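Lipocalin AI-4 (Rhodnius prolixus, PDB 5H9N) binds cysteinyl leukotrienes such as leukotriene C4 as a salivary lipocalin, probably sequestering these host mediators while the insect feeds on blood. Local coordinates at residues T8-L13 with Y109-A114; G15-G20 with Y94-E99; S36-V41 with K120-L125. The protein carries 1 engineered substitution. One frame throughout, in Å; residues are numbered along the deposited sequence.

Contact 1 (T8-L13 with Y109-A114); sequences TGCNAL and YRCGLA. Engineered in segment 109-114: Ala114 (natural residue Tyr). With LTX ((5~{S},6~{R},7~{E},9~{E},11~{Z},14~{Z})-6-[(2~{R})-2-[[(4~{S})-4-azanyl-5-oxidanyl-5-oxidanylidene-pentanoyl]amino]-3-( 2-hydroxy-2-oxoethylamino)-3-oxidanylidene-propyl]sulfanyl-5-oxidanyl-icosa-7,9,11,14-tetraenoic acid), chain B.
Cys10 and Cys111 are joined by a disulfide, SG to SG 2.0 Å. This covalent tie pins the N-terminal loop to strand 105-112. Beside it, Tyr109 has CG anti to its backbone N (chi1 174°), which starts the ring from a CB that already points at the loop. There its OH accepts an almost straight hydrogen bond from Asn11 N (2.9 Å, 171°) and is also hydrogen-bonded to Asp121. A tyrosine suits the place because its hydrocarbon part can be buried while its hydroxyl satisfies a backbone N-H. At the other end of the residue, Leu13 CD1 packs against Tyr109 CB at 3.5 Å, in the tight, buried part of the contact. The other part is looser: the carboxamide of the partly exposed Asn11 turns back from the strand to its own loop, OD1 accepting from Leu13 N at 2.9 Å in an Asx turn. On the reverse side of the strand, Arg110 holds the leukotriene carboxylate through NE to LTX O2 (2.8 Å) and NH2 to LTX O1 (2.9 Å), with LTX C9 over one guanidinium face. The engineered Ala114 takes LTX N1 on its backbone O (3.0 Å). In this lipocalin barrel, alternate residues of strand 105-112 thus serve the outer loop (Tyr109, Cys111) and the ligand pocket (Arg110).

Contact 2 (G15-G20 with Y94-E99); sequences GKIMSG and YMAVVE. With LTX ((5~{S},6~{R},7~{E},9~{E},11~{Z},14~{Z})-6-[(2~{R})-2-[[(4~{S})-4-azanyl-5-oxidanyl-5-oxidanylidene-pentanoyl]amino]-3-( 2-hydroxy-2-oxoethylamino)-3-oxidanylidene-propyl]sulfanyl-5-oxidanyl-icosa-7,9,11,14-tetraenoic acid), chain B.
Val98 O is gripped by two donors: Met18 N at 2.9 Å, with an N-H...O angle of 150°, and a water, water 1, at 3.1 Å. The same water makes a weak bond to Lys16 O, which also accepts from Lys141 NZ, so it links the loop to the strand a second time. Around this polar point, aliphatic groups lie against both side chains and carbonyl oxygens. Ile17 CD1 meets Ala96 CB at 3.9 Å, and its CG2 lies 3.4 Å from Val97 O; the branched chain thus covers strand backbone and side chain together. Met18 CG stands between the backbone N and the carbonyl carbon (chi1 65°), and beyond it the flexible thioether lays SD by Glu99 CA (3.9 Å), from where it also reaches Val97 CG1. Glu99 OE2 lies against Met18 CB at 3.3 Å. Opposite Leu107 the strand carries an extra residue, Val98 and Glu99 sharing one partner in a classic beta bulge. Further along the strand, Met95 turns to the pocket, where its SD touches LTX C17 at 3.6 Å, a soft sulfur against the lipid tail. Between the two segments no salt bridge forms: one direct backbone bond, a water link with one weak leg and aliphatic contacts make an attachment without strong charge pairing.

Contact 3 (S36-V41 with K120-L125); sequences SRDSEV and KDNFLL. With LTX ((5~{S},6~{R},7~{E},9~{E},11~{Z},14~{Z})-6-[(2~{R})-2-[[(4~{S})-4-azanyl-5-oxidanyl-5-oxidanylidene-pentanoyl]amino]-3-( 2-hydroxy-2-oxoethylamino)-3-oxidanylidene-propyl]sulfanyl-5-oxidanyl-icosa-7,9,11,14-tetraenoic acid), chain B.
Arg37 has CG anti to its backbone N (chi1 -178°) and a bend at chi3 (65°) that turns NE toward Asp38; Asp121 places its CG between backbone N and carbonyl carbon (chi1 67°). The guanidinium can then serve two acids. Side-on, its NE and NH2 take Asp38 OD1 and OD2, each met from above the carboxylate plane, while NH2 also forms a salt bridge to Asp121 OD1 at 2.9 Å. Water 2 joins Arg37 NH1 to Asp121 OD2, which in addition binds Tyr109 OH. Arginine suits this place, having several N-H groups in one plane, and NH1 rests at the edge of the Phe123 ring, 3.6 Å from CD1. Ser36 and Leu124 form an antiparallel non-hydrogen-bonded pair where strand 30-36 meets strand 120-127 in the lipocalin barrel. Arg37 N adds one bond to Phe123 O (2.9 Å), while Phe123 N, buried here, has no partner in the model. Asn122 mimics a peptide: OD1 accepts from Asp38 N (2.9 Å) while ND2 donates to Asp38 O (3.0 Å), a carbonyl that Ser36 OG reaches from the opposite face at 2.7 Å. The amide's other hydrogen goes to the leukotriene, with Asn122 ND2 3.0 Å from LTX O1.

Overall arrangement
From the N terminus, segment 8-13 closes a long loop onto strand 105-112 in contact 1. Segment 15-20, a little further on, meets strand 90-100 in contact 2, whose loop is nested inside that of contact 1. Segment 36-41, at the exit of strand 30-36, then reaches strand 120-127 in contact 3, crossing both of the others. The three strands reached are consecutive neighbours in the antiparallel sheet. Contact 1 fixes the N-terminal loop to the outside of the barrel, contact 2 ties the next part to the end of strand 90-100, and contact 3 joins early strand 30-36 to late strand 120-127. Contact 1 adjoins both others; contacts 2 and 3, centres about 17 Å apart, do not touch.

Contact 1 (T8-L13 with Y109-A114)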
# COMPACT_ATOMS: atom_id res chain seq x y z
N THR A 8 -15.18 -8.61 2.06
CA THR A 8 -16.05 -8.12 3.12
C THR A 8 -15.23 -7.85 4.37
O THR A 8 -14.43 -8.68 4.80
CB THR A 8 -17.14 -9.13 3.42
OG1 THR A 8 -17.82 -9.45 2.20
CG2 THR A 8 -18.14 -8.57 4.43
N GLY A 9 -15.41 -6.67 4.94
CA GLY A 9 -14.60 -6.26 6.08
C GLY A 9 -13.58 -5.20 5.71
O GLY A 9 -13.13 -4.43 6.56
N CYS A 10 -13.18 -5.17 4.44
CA CYS A 10 -12.27 -4.13 3.96
C CYS A 10 -13.01 -2.82 3.75
O CYS A 10 -14.18 -2.80 3.33
CB CYS A 10 -11.59 -4.56 2.67
SG CYS A 10 -10.49 -5.96 2.88
N ASN A 11 -12.35 -1.71 4.07
CA ASN A 11 -12.96 -0.39 3.96
C ASN A 11 -12.85 0.14 2.53
O ASN A 11 -11.76 0.34 2.03
CB ASN A 11 -12.28 0.55 4.97
CG ASN A 11 -13.03 1.85 5.19
OD1 ASN A 11 -13.82 2.29 4.35
ND2 ASN A 11 -12.77 2.49 6.33
N ALA A 12 -13.98 0.38 1.88
CA ALA A 12 -13.96 0.90 0.51
C ALA A 12 -13.60 2.39 0.45
O ALA A 12 -13.30 2.90 -0.63
CB ALA A 12 -15.29 0.65 -0.17
N LEU A 13 -13.61 3.06 1.60
CA LEU A 13 -13.13 4.45 1.73
C LEU A 13 -13.88 5.38 0.79
O LEU A 13 -13.33 6.33 0.24
CB LEU A 13 -11.61 4.54 1.48
CG LEU A 13 -10.82 3.89 2.63
CD1 LEU A 13 -9.33 3.86 2.34
CD2 LEU A 13 -11.10 4.64 3.92
N TYR A 109 -4.09 2.60 1.42
CA TYR A 109 -4.85 1.69 2.27
C TYR A 109 -4.65 0.30 1.70
O TYR A 109 -4.72 0.12 0.48
CB TYR A 109 -6.33 2.07 2.27
CG TYR A 109 -7.21 1.08 3.00
CD1 TYR A 109 -7.20 1.02 4.39
CD2 TYR A 109 -8.05 0.21 2.32
CE1 TYR A 109 -8.00 0.13 5.07
CE2 TYR A 109 -8.85 -0.68 2.98
CZ TYR A 109 -8.82 -0.73 4.36
OH TYR A 109 -9.64 -1.64 5.00
N ARG A 110 -4.36 -0.68 2.56
CA ARG A 110 -4.18 -2.05 2.13
C ARG A 110 -5.04 -2.97 2.98
O ARG A 110 -5.20 -2.74 4.18
CB ARG A 110 -2.71 -2.46 2.23
CG ARG A 110 -2.41 -3.87 1.71
CD ARG A 110 -0.92 -4.11 1.49
NE ARG A 110 -0.18 -4.08 2.75
CZ ARG A 110 1.15 -4.03 2.83
NH1 ARG A 110 1.88 -3.98 1.72
NH2 ARG A 110 1.73 -3.98 4.02
N CYS A 111 -5.60 -4.01 2.37
CA CYS A 111 -6.47 -4.93 3.07
C CYS A 111 -6.45 -6.29 2.39
O CYS A 111 -6.39 -6.37 1.17
CB CYS A 111 -7.89 -4.37 3.12
SG CYS A 111 -9.04 -5.27 4.15
N GLY A 112 -6.52 -7.36 3.15
CA GLY A 112 -6.58 -8.69 2.57
C GLY A 112 -6.68 -9.76 3.62
O GLY A 112 -6.45 -9.52 4.82
N LEU A 113 -7.04 -10.95 3.18
CA LEU A 113 -7.07 -12.11 4.05
C LEU A 113 -5.63 -12.60 4.26
O LEU A 113 -4.86 -12.71 3.31
CB LEU A 113 -7.93 -13.22 3.46
CG LEU A 113 -9.39 -12.87 3.17
CD1 LEU A 113 -10.14 -14.11 2.70
CD2 LEU A 113 -10.06 -12.27 4.40
N ALA A 114 -5.28 -12.87 5.51
CA ALA A 114 -3.92 -13.29 5.83
C ALA A 114 -3.88 -14.20 7.04
O ALA A 114 -3.11 -13.98 7.98
CB ALA A 114 -3.03 -12.07 6.06
O2 LTX B . -1.52 -4.55 5.17
C1 LTX B . -0.88 -4.67 6.24
O1 LTX B . 0.20 -4.07 6.45
C2 LTX B . -1.44 -5.57 7.32
C3 LTX B . -0.62 -6.85 7.39
C4 LTX B . -0.35 -7.40 5.99
C5 LTX B . 0.23 -8.81 6.07
O3 LTX B . 1.58 -8.77 6.55
C6 LTX B . 0.20 -9.51 4.71
C7 LTX B . 1.08 -8.79 3.69
C8 LTX B . 0.58 -8.19 2.60
C9 LTX B . 1.48 -7.53 1.64
C10 LTX B . 1.10 -7.12 0.42
C11 LTX B . 2.08 -6.48 -0.47
C12 LTX B . 1.85 -5.99 -1.70
C13 LTX B . 0.51 -6.00 -2.41
C14 LTX B . -0.39 -4.88 -1.93
C15 LTX B . -0.24 -3.61 -2.28
C16 LTX B . 0.84 -3.15 -3.23
C17 LTX B . 1.33 -1.76 -2.82
C18 LTX B . 2.27 -1.22 -3.89
C19 LTX B . 3.03 0.01 -3.42
C20 LTX B . 3.92 0.55 -4.52
O32 LTX B . 6.31 -10.57 2.82
C21 LTX B . 5.10 -10.78 3.02
O31 LTX B . 4.32 -9.93 3.49
CA3 LTX B . 4.55 -12.14 2.68
N3 LTX B . 3.12 -12.19 2.93
C22 LTX B . 2.43 -13.33 2.99
O33 LTX B . 2.96 -14.41 2.85
CA2 LTX B . 0.94 -13.27 3.25
CB2 LTX B . 0.42 -11.84 3.39
SG2 LTX B . 0.73 -11.18 4.99
N2 LTX B . 0.60 -14.08 4.40
CD1 LTX B . -0.38 -14.97 4.36
OE1 LTX B . -1.28 -14.93 3.53
CG1 LTX B . -0.31 -16.03 5.42
CB1 LTX B . -1.61 -16.81 5.52
CA1 LTX B . -1.70 -17.49 6.89
N1 LTX B . -1.41 -16.51 7.95
C23 LTX B . -0.72 -18.62 6.98
O11 LTX B . 0.11 -18.61 7.92
O12 LTX B . -0.77 -19.53 6.13

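Contact 2 (G15-G20 with Y94-E99)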
# COMPACT_ATOMS: atom_id res chain seq x y z
N GLY A 15 -15.60 8.29 -0.76
CA GLY A 15 -15.54 9.72 -0.45
C GLY A 15 -14.23 10.15 0.18
O GLY A 15 -14.03 11.33 0.49
N LYS A 16 -13.31 9.21 0.36
CA LYS A 16 -12.07 9.53 1.04
C LYS A 16 -10.83 9.40 0.16
O LYS A 16 -9.73 9.77 0.58
CB LYS A 16 -11.93 8.65 2.28
CG LYS A 16 -12.99 8.97 3.34
CD LYS A 16 -13.06 7.90 4.41
CE LYS A 16 -14.14 8.24 5.43
NZ LYS A 16 -14.37 7.12 6.38
N ILE A 17 -11.01 8.89 -1.05
CA ILE A 17 -9.90 8.69 -1.98
C ILE A 17 -9.75 9.91 -2.90
O ILE A 17 -10.73 10.50 -3.33
CB ILE A 17 -10.12 7.42 -2.84
CG1 ILE A 17 -10.15 6.18 -1.94
CG2 ILE A 17 -9.03 7.27 -3.90
CD1 ILE A 17 -10.49 4.89 -2.66
N MET A 18 -8.51 10.28 -3.18
CA MET A 18 -8.22 11.40 -4.07
C MET A 18 -8.95 11.28 -5.40
O MET A 18 -9.22 10.18 -5.89
CB MET A 18 -6.73 11.49 -4.36
CG MET A 18 -6.20 10.30 -5.14
SD MET A 18 -4.42 10.26 -5.37
CE MET A 18 -4.19 11.74 -6.36
N SER A 19 -9.26 12.42 -5.98
CA SER A 19 -9.79 12.45 -7.33
C SER A 19 -8.62 12.50 -8.31
O SER A 19 -7.52 12.96 -7.96
CB SER A 19 -10.72 13.64 -7.53
OG SER A 19 -10.06 14.85 -7.23
N GLY A 20 -8.86 12.00 -9.51
CA GLY A 20 -7.91 12.14 -10.60
C GLY A 20 -6.63 11.35 -10.44
O GLY A 20 -5.59 11.77 -10.94
N TYR A 94 -5.31 -6.32 -1.46
CA TYR A 94 -6.04 -5.22 -2.10
C TYR A 94 -5.51 -3.89 -1.61
O TYR A 94 -5.13 -3.75 -0.44
CB TYR A 94 -7.55 -5.32 -1.81
CG TYR A 94 -8.14 -6.61 -2.33
CD1 TYR A 94 -7.98 -7.80 -1.62
CD2 TYR A 94 -8.80 -6.65 -3.54
CE1 TYR A 94 -8.48 -9.00 -2.11
CE2 TYR A 94 -9.32 -7.84 -4.02
CZ TYR A 94 -9.15 -9.00 -3.30
OH TYR A 94 -9.67 -10.18 -3.78
N MET A 95 -5.51 -2.88 -2.47
CA MET A 95 -5.03 -1.58 -2.08
C MET A 95 -5.68 -0.46 -2.86
O MET A 95 -6.16 -0.65 -3.98
CB MET A 95 -3.51 -1.52 -2.25
CG MET A 95 -3.10 -1.82 -3.68
SD MET A 95 -1.82 -0.73 -4.23
CE MET A 95 -2.90 0.63 -4.06
N ALA A 96 -5.67 0.73 -2.27
CA ALA A 96 -6.08 1.95 -2.96
C ALA A 96 -5.12 3.06 -2.57
O ALA A 96 -4.68 3.11 -1.41
CB ALA A 96 -7.50 2.32 -2.60
N VAL A 97 -4.80 3.94 -3.51
CA VAL A 97 -3.98 5.11 -3.21
C VAL A 97 -4.90 6.22 -2.71
O VAL A 97 -5.71 6.77 -3.46
CB VAL A 97 -3.18 5.57 -4.43
CG1 VAL A 97 -2.34 6.79 -4.08
CG2 VAL A 97 -2.30 4.45 -4.94
N VAL A 98 -4.79 6.55 -1.43
CA VAL A 98 -5.65 7.56 -0.83
C VAL A 98 -5.25 8.96 -1.26
O VAL A 98 -6.09 9.77 -1.62
CB VAL A 98 -5.62 7.43 0.71
CG1 VAL A 98 -6.50 8.49 1.34
CG2 VAL A 98 -6.08 6.02 1.12
N GLU A 99 -3.95 9.24 -1.23
CA GLU A 99 -3.42 10.55 -1.59
C GLU A 99 -1.98 10.38 -2.02
O GLU A 99 -1.24 9.65 -1.37
CB GLU A 99 -3.49 11.51 -0.40
CG GLU A 99 -4.84 12.11 -0.09
CD GLU A 99 -5.06 13.42 -0.80
OE1 GLU A 99 -4.91 14.48 -0.16
OE2 GLU A 99 -5.36 13.39 -2.01
O2 LTX B . -1.52 -4.55 5.17
C1 LTX B . -0.88 -4.67 6.24
O1 LTX B . 0.20 -4.07 6.45
C2 LTX B . -1.44 -5.57 7.32
C3 LTX B . -0.62 -6.85 7.39
C4 LTX B . -0.35 -7.40 5.99
C5 LTX B . 0.23 -8.81 6.07
O3 LTX B . 1.58 -8.77 6.55
C6 LTX B . 0.20 -9.51 4.71
C7 LTX B . 1.08 -8.79 3.69
C8 LTX B . 0.58 -8.19 2.60
C9 LTX B . 1.48 -7.53 1.64
C10 LTX B . 1.10 -7.12 0.42
C11 LTX B . 2.08 -6.48 -0.47
C12 LTX B . 1.85 -5.99 -1.70
C13 LTX B . 0.51 -6.00 -2.41
C14 LTX B . -0.39 -4.88 -1.93
C15 LTX B . -0.24 -3.61 -2.28
C16 LTX B . 0.84 -3.15 -3.23
C17 LTX B . 1.33 -1.76 -2.82
C18 LTX B . 2.27 -1.22 -3.89
C19 LTX B . 3.03 0.01 -3.42
C20 LTX B . 3.92 0.55 -4.52
O32 LTX B . 6.31 -10.57 2.82
C21 LTX B . 5.10 -10.78 3.02
O31 LTX B . 4.32 -9.93 3.49
CA3 LTX B . 4.55 -12.14 2.68
N3 LTX B . 3.12 -12.19 2.93
C22 LTX B . 2.43 -13.33 2.99
O33 LTX B . 2.96 -14.41 2.85
CA2 LTX B . 0.94 -13.27 3.25
CB2 LTX B . 0.42 -11.84 3.39
SG2 LTX B . 0.73 -11.18 4.99
N2 LTX B . 0.60 -14.08 4.40
CD1 LTX B . -0.38 -14.97 4.36
OE1 LTX B . -1.28 -14.93 3.53
CG1 LTX B . -0.31 -16.03 5.42
CB1 LTX B . -1.61 -16.81 5.52
CA1 LTX B . -1.70 -17.49 6.89
N1 LTX B . -1.41 -16.51 7.95
C23 LTX B . -0.72 -18.62 6.98
O11 LTX B . 0.11 -18.61 7.92
O12 LTX B . -0.77 -19.53 6.13
O HOH W 1 -7.85 12.28 -0.93

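Contact 3 (S36-V41 with K120-L125)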
# COMPACT_ATOMS: atom_id res chain seq x y z
N SER A 36 3.65 3.10 8.87
CA SER A 36 2.34 2.46 8.73
C SER A 36 1.57 2.63 10.04
O SER A 36 2.17 2.86 11.11
CB SER A 36 2.49 0.99 8.34
OG SER A 36 3.24 0.27 9.30
N ARG A 37 0.25 2.54 9.98
CA ARG A 37 -0.59 2.68 11.16
C ARG A 37 -0.27 1.57 12.16
O ARG A 37 -0.07 1.84 13.33
CB ARG A 37 -2.07 2.64 10.78
CG ARG A 37 -2.99 2.83 11.98
CD ARG A 37 -4.43 2.45 11.68
NE ARG A 37 -4.55 1.02 11.39
CZ ARG A 37 -5.52 0.47 10.68
NH1 ARG A 37 -6.50 1.21 10.15
NH2 ARG A 37 -5.52 -0.84 10.48
N ASP A 38 -0.26 0.34 11.67
CA ASP A 38 0.04 -0.85 12.47
C ASP A 38 1.39 -1.36 12.00
O ASP A 38 1.67 -1.35 10.80
CB ASP A 38 -1.02 -1.94 12.28
CG ASP A 38 -2.43 -1.46 12.54
OD1 ASP A 38 -2.61 -0.44 13.23
OD2 ASP A 38 -3.37 -2.13 12.06
N SER A 39 2.22 -1.83 12.91
CA SER A 39 3.52 -2.36 12.54
C SER A 39 3.90 -3.56 13.40
O SER A 39 3.33 -3.78 14.46
CB SER A 39 4.60 -1.28 12.65
OG SER A 39 4.65 -0.76 13.95
N GLU A 40 4.84 -4.34 12.91
CA GLU A 40 5.36 -5.47 13.66
C GLU A 40 6.80 -5.19 14.03
O GLU A 40 7.39 -4.19 13.60
CB GLU A 40 5.24 -6.75 12.85
CG GLU A 40 3.81 -7.17 12.55
CD GLU A 40 3.23 -6.48 11.34
OE1 GLU A 40 3.94 -5.63 10.75
OE2 GLU A 40 2.07 -6.77 10.98
N VAL A 41 7.37 -6.06 14.84
CA VAL A 41 8.81 -6.01 15.10
C VAL A 41 9.44 -7.31 14.63
O VAL A 41 8.79 -8.35 14.61
CB VAL A 41 9.12 -5.77 16.59
CG1 VAL A 41 8.80 -4.33 16.98
CG2 VAL A 41 8.36 -6.75 17.48
N LYS A 120 -7.11 -8.41 7.41
CA LYS A 120 -6.26 -7.44 8.08
C LYS A 120 -6.11 -6.24 7.18
O LYS A 120 -6.01 -6.39 5.96
CB LYS A 120 -4.88 -8.01 8.38
CG LYS A 120 -4.82 -9.12 9.40
CD LYS A 120 -3.37 -9.46 9.66
CE LYS A 120 -3.23 -10.55 10.70
NZ LYS A 120 -1.80 -10.83 10.99
N ASP A 121 -6.07 -5.05 7.75
CA ASP A 121 -5.85 -3.87 6.92
C ASP A 121 -4.84 -2.94 7.56
O ASP A 121 -4.33 -3.21 8.67
CB ASP A 121 -7.18 -3.15 6.58
CG ASP A 121 -7.85 -2.52 7.77
OD1 ASP A 121 -7.30 -2.53 8.89
OD2 ASP A 121 -8.95 -1.96 7.56
N ASN A 122 -4.51 -1.87 6.87
CA ASN A 122 -3.47 -0.97 7.32
C ASN A 122 -3.52 0.29 6.48
O ASN A 122 -4.03 0.27 5.34
CB ASN A 122 -2.09 -1.62 7.21
CG ASN A 122 -1.14 -1.18 8.31
OD1 ASN A 122 -1.38 -0.19 9.01
ND2 ASN A 122 -0.05 -1.92 8.46
N PHE A 123 -3.00 1.38 7.03
CA PHE A 123 -2.64 2.54 6.21
C PHE A 123 -1.13 2.62 6.16
O PHE A 123 -0.45 2.45 7.17
CB PHE A 123 -3.24 3.83 6.77
CG PHE A 123 -4.72 3.94 6.55
CD1 PHE A 123 -5.61 3.41 7.47
CD2 PHE A 123 -5.23 4.59 5.42
CE1 PHE A 123 -6.99 3.53 7.28
CE2 PHE A 123 -6.59 4.70 5.22
CZ PHE A 123 -7.48 4.17 6.16
N LEU A 124 -0.63 2.86 4.95
CA LEU A 124 0.79 2.78 4.61
C LEU A 124 1.26 4.09 4.05
O LEU A 124 0.59 4.66 3.19
CB LEU A 124 1.01 1.68 3.57
CG LEU A 124 0.41 0.30 3.85
CD1 LEU A 124 0.66 -0.62 2.67
CD2 LEU A 124 0.99 -0.30 5.10
N LEU A 125 2.41 4.56 4.49
CA LEU A 125 3.05 5.72 3.90
C LEU A 125 4.29 5.29 3.15
O LEU A 125 5.24 4.74 3.75
CB LEU A 125 3.40 6.76 4.96
CG LEU A 125 4.07 8.04 4.41
CD1 LEU A 125 3.09 8.79 3.50
CD2 LEU A 125 4.55 8.93 5.54
O2 LTX B . -1.52 -4.55 5.17
C1 LTX B . -0.88 -4.67 6.24
O1 LTX B . 0.20 -4.07 6.45
C2 LTX B . -1.44 -5.57 7.32
C3 LTX B . -0.62 -6.85 7.39
C4 LTX B . -0.35 -7.40 5.99
C5 LTX B . 0.23 -8.81 6.07
O3 LTX B . 1.58 -8.77 6.55
C6 LTX B . 0.20 -9.51 4.71
C7 LTX B . 1.08 -8.79 3.69
C8 LTX B . 0.58 -8.19 2.60
C9 LTX B . 1.48 -7.53 1.64
C10 LTX B . 1.10 -7.12 0.42
C11 LTX B . 2.08 -6.48 -0.47
C12 LTX B . 1.85 -5.99 -1.70
C13 LTX B . 0.51 -6.00 -2.41
C14 LTX B . -0.39 -4.88 -1.93
C15 LTX B . -0.24 -3.61 -2.28
C16 LTX B . 0.84 -3.15 -3.23
C17 LTX B . 1.33 -1.76 -2.82
C18 LTX B . 2.27 -1.22 -3.89
C19 LTX B . 3.03 0.01 -3.42
C20 LTX B . 3.92 0.55 -4.52
O32 LTX B . 6.31 -10.57 2.82
C21 LTX B . 5.10 -10.78 3.02
O31 LTX B . 4.32 -9.93 3.49
CA3 LTX B . 4.55 -12.14 2.68
N3 LTX B . 3.12 -12.19 2.93
C22 LTX B . 2.43 -13.33 2.99
O33 LTX B . 2.96 -14.41 2.85
CA2 LTX B . 0.94 -13.27 3.25
CB2 LTX B . 0.42 -11.84 3.39
SG2 LTX B . 0.73 -11.18 4.99
N2 LTX B . 0.60 -14.08 4.40
CD1 LTX B . -0.38 -14.97 4.36
OE1 LTX B . -1.28 -14.93 3.53
CG1 LTX B . -0.31 -16.03 5.42
CB1 LTX B . -1.61 -16.81 5.52
CA1 LTX B . -1.70 -17.49 6.89
N1 LTX B . -1.41 -16.51 7.95
C23 LTX B . -0.72 -18.62 6.98
O11 LTX B . 0.11 -18.61 7.92
O12 LTX B . -0.77 -19.53 6.13
O HOH W 2 -9.03 0.25 9.10
O HOH W 3 -2.85 -4.39 10.61